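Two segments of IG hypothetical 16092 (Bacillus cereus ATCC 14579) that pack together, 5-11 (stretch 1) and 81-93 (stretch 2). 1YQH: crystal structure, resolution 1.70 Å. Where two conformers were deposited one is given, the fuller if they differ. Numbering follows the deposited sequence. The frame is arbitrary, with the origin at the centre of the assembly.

Stretch 1, residues 5-11: SQQVTMS
Stretch 2 (81-93) KIHYRPSTGVTID

The strand carrying T9, M10 and S11 runs beside strand 81-84, nearly antiparallel at 167°, the axes 4.8 Å apart at closest approach. S11 and K81 form a hydrogen-bonded pair (S11 N to K81 O 2.9 Å, K81 N to S11 O 2.8 Å); M10 faces I82, CA atoms 4.4 Å apart, and T9 pairs with H83, whose N reaches T9 O at 2.9 Å. Both backbones are extended (M10 phi/psi -146/151, I82 -121/132), so side chains alternate; M10 and I82, being paired, share one face, and T9, S11, H83 and K81 start toward the other. Selenomethionine M10 (t, t, m) lays its CE 3.9 Å from I82 CG1. V8 (m) fits its CG1 against the edge of the Y84 ring, 3.9 Å from CD1. The stretches bury 707 Å² between them, apolar V8, M10 and I82 included.

Beyond Y84 stretch 2 loops back, so that V90 N donates to Q7 O (3.2 Å). T9 (m) suits its buried place: OG1 donates to V90 O (3.0 Å), while CG2 packs 3.9 Å from I92 CG1.

G89 has a positive phi (82/167), which favours glycine, and an ideal CB would sit 3.2 Å from Q7 N and 3.3 Å from Q6 CB; the bare site lets Q6 CB come within 3.6 Å of G89 N. The rest of Q6 (m, m) runs along the loop, CG 3.2 Å from P86 O, NE2 donating to S87 O (3.1 Å).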

# COMPACT_ATOMS: atom_id res chain seq x y z
N SER A 5 -21.04 -15.47 0.30
CA SER A 5 -20.68 -14.11 0.70
C SER A 5 -20.58 -13.18 -0.51
O SER A 5 -20.25 -13.62 -1.61
CB SER A 5 -19.34 -14.11 1.45
OG SER A 5 -19.43 -14.92 2.61
N GLN A 6 -20.88 -11.90 -0.30
CA GLN A 6 -20.74 -10.93 -1.39
C GLN A 6 -19.26 -10.81 -1.77
O GLN A 6 -18.38 -10.98 -0.91
CB GLN A 6 -21.32 -9.57 -1.00
CG GLN A 6 -22.83 -9.59 -0.65
CD GLN A 6 -23.75 -9.69 -1.87
OE1 GLN A 6 -23.35 -10.20 -2.92
NE2 GLN A 6 -24.98 -9.21 -1.73
N GLN A 7 -19.01 -10.53 -3.04
CA GLN A 7 -17.64 -10.48 -3.54
C GLN A 7 -16.86 -9.32 -2.94
O GLN A 7 -17.44 -8.31 -2.55
CB GLN A 7 -17.63 -10.36 -5.06
CG GLN A 7 -17.76 -11.70 -5.78
CD GLN A 7 -17.92 -11.55 -7.28
OE1 GLN A 7 -17.48 -12.41 -8.04
NE2 GLN A 7 -18.54 -10.47 -7.71
N VAL A 8 -15.55 -9.49 -2.87
CA VAL A 8 -14.64 -8.38 -2.64
C VAL A 8 -13.81 -8.23 -3.93
O VAL A 8 -13.74 -9.14 -4.77
CB VAL A 8 -13.69 -8.55 -1.40
CG1 VAL A 8 -14.49 -8.78 -0.13
CG2 VAL A 8 -12.66 -9.67 -1.61
N THR A 9 -13.22 -7.06 -4.08
CA THR A 9 -12.17 -6.85 -5.06
C THR A 9 -10.90 -6.51 -4.25
O THR A 9 -10.98 -5.86 -3.21
CB THR A 9 -12.59 -5.73 -6.05
OG1 THR A 9 -13.79 -6.14 -6.75
CG2 THR A 9 -11.50 -5.46 -7.07
N MSE A 10 -9.76 -6.99 -4.72
CA MSE A 10 -8.51 -6.88 -3.98
C MSE A 10 -7.39 -6.70 -5.01
O MSE A 10 -7.52 -7.14 -6.15
CB MSE A 10 -8.30 -8.19 -3.21
CG MSE A 10 -7.11 -8.23 -2.29
SE MSE A 10 -7.00 -10.00 -1.51
CE MSE A 10 -8.66 -10.02 -0.44
N SER A 11 -6.31 -6.02 -4.62
CA SER A 11 -5.08 -6.13 -5.36
C SER A 11 -3.96 -6.53 -4.43
O SER A 11 -4.05 -6.32 -3.21
CB SER A 11 -4.74 -4.83 -6.11
OG SER A 11 -4.43 -3.78 -5.21
N LYS A 81 -4.46 -4.57 -1.00
CA LYS A 81 -5.50 -3.58 -0.81
C LYS A 81 -6.85 -4.26 -1.04
O LYS A 81 -7.02 -4.97 -2.04
CB LYS A 81 -5.33 -2.42 -1.79
CG LYS A 81 -6.02 -1.14 -1.33
CD LYS A 81 -5.61 0.05 -2.19
CE LYS A 81 -4.26 0.66 -1.78
NZ LYS A 81 -4.31 1.46 -0.51
N ILE A 82 -7.78 -4.06 -0.12
CA ILE A 82 -9.08 -4.72 -0.20
C ILE A 82 -10.17 -3.66 -0.26
O ILE A 82 -10.18 -2.74 0.55
CB ILE A 82 -9.37 -5.63 1.03
CG1 ILE A 82 -8.21 -6.60 1.28
CG2 ILE A 82 -10.70 -6.40 0.86
CD1 ILE A 82 -8.31 -7.36 2.61
N HIS A 83 -11.11 -3.83 -1.21
CA HIS A 83 -12.34 -3.05 -1.21
C HIS A 83 -13.43 -3.95 -0.65
O HIS A 83 -13.85 -4.92 -1.28
CB HIS A 83 -12.72 -2.58 -2.63
CG HIS A 83 -13.77 -1.52 -2.65
ND1 HIS A 83 -13.87 -0.57 -3.64
CD2 HIS A 83 -14.78 -1.25 -1.78
CE1 HIS A 83 -14.89 0.22 -3.40
NE2 HIS A 83 -15.46 -0.16 -2.26
N TYR A 84 -13.86 -3.62 0.56
CA TYR A 84 -14.77 -4.45 1.33
C TYR A 84 -16.12 -3.74 1.44
O TYR A 84 -16.21 -2.65 1.99
CB TYR A 84 -14.14 -4.67 2.72
CG TYR A 84 -14.89 -5.62 3.62
CD1 TYR A 84 -15.06 -6.96 3.27
CD2 TYR A 84 -15.40 -5.19 4.85
CE1 TYR A 84 -15.74 -7.84 4.10
CE2 TYR A 84 -16.08 -6.07 5.69
CZ TYR A 84 -16.24 -7.39 5.31
OH TYR A 84 -16.91 -8.27 6.14
N ARG A 85 -17.16 -4.36 0.89
CA ARG A 85 -18.52 -3.82 0.93
C ARG A 85 -19.45 -5.02 1.08
O ARG A 85 -20.08 -5.43 0.10
CB ARG A 85 -18.83 -3.04 -0.34
CG ARG A 85 -20.18 -2.31 -0.33
CD ARG A 85 -20.56 -1.92 -1.75
NE ARG A 85 -19.72 -0.85 -2.27
CZ ARG A 85 -19.41 -0.68 -3.56
NH1 ARG A 85 -19.87 -1.52 -4.48
NH2 ARG A 85 -18.66 0.35 -3.93
N PRO A 86 -19.48 -5.61 2.28
CA PRO A 86 -20.14 -6.91 2.50
C PRO A 86 -21.65 -6.91 2.25
O PRO A 86 -22.23 -7.98 2.02
CB PRO A 86 -19.80 -7.24 3.96
CG PRO A 86 -19.56 -5.90 4.60
CD PRO A 86 -18.86 -5.11 3.53
N SER A 87 -22.28 -5.74 2.28
CA SER A 87 -23.74 -5.67 2.05
C SER A 87 -24.08 -6.14 0.64
O SER A 87 -24.86 -7.07 0.46
CB SER A 87 -24.27 -4.25 2.28
OG SER A 87 -23.61 -3.32 1.43
N THR A 88 -23.49 -5.51 -0.37
CA THR A 88 -23.90 -5.74 -1.76
C THR A 88 -22.75 -6.16 -2.67
O THR A 88 -22.96 -6.46 -3.86
CB THR A 88 -24.58 -4.51 -2.34
OG1 THR A 88 -23.72 -3.38 -2.16
CG2 THR A 88 -25.92 -4.25 -1.63
N GLY A 89 -21.54 -6.19 -2.11
CA GLY A 89 -20.36 -6.64 -2.85
C GLY A 89 -19.78 -5.55 -3.72
O GLY A 89 -20.41 -4.51 -3.94
N VAL A 90 -18.57 -5.78 -4.21
CA VAL A 90 -17.90 -4.85 -5.12
C VAL A 90 -17.17 -5.68 -6.18
O VAL A 90 -16.61 -6.73 -5.87
CB VAL A 90 -16.94 -3.90 -4.36
CG1 VAL A 90 -15.94 -4.69 -3.53
CG2 VAL A 90 -16.23 -2.92 -5.33
N THR A 91 -17.22 -5.20 -7.42
CA THR A 91 -16.68 -5.92 -8.57
C THR A 91 -15.67 -5.08 -9.33
O THR A 91 -15.64 -3.85 -9.21
CB THR A 91 -17.80 -6.33 -9.56
OG1 THR A 91 -18.46 -5.15 -10.04
CG2 THR A 91 -18.80 -7.27 -8.89
N ILE A 92 -14.83 -5.75 -10.11
CA ILE A 92 -13.88 -5.06 -10.97
C ILE A 92 -14.64 -4.17 -11.96
O ILE A 92 -14.32 -2.99 -12.14
CB ILE A 92 -12.99 -6.07 -11.72
CG1 ILE A 92 -12.06 -6.78 -10.73
CG2 ILE A 92 -12.20 -5.35 -12.84
CD1 ILE A 92 -11.27 -7.99 -11.29
N ASP A 93 -15.65 -4.75 -12.60
CA ASP A 93 -16.36 -4.04 -13.67
C ASP A 93 -16.99 -2.74 -13.19
O ASP A 93 -16.97 -1.75 -13.90
CB ASP A 93 -17.39 -4.96 -14.33
CG ASP A 93 -16.73 -6.04 -15.18
OD1 ASP A 93 -15.53 -5.93 -15.48
OD2 ASP A 93 -17.43 -7.01 -15.57
O HOH W 1 -21.31 -10.49 2.29
O HOH W 2 -17.29 -7.04 -0.11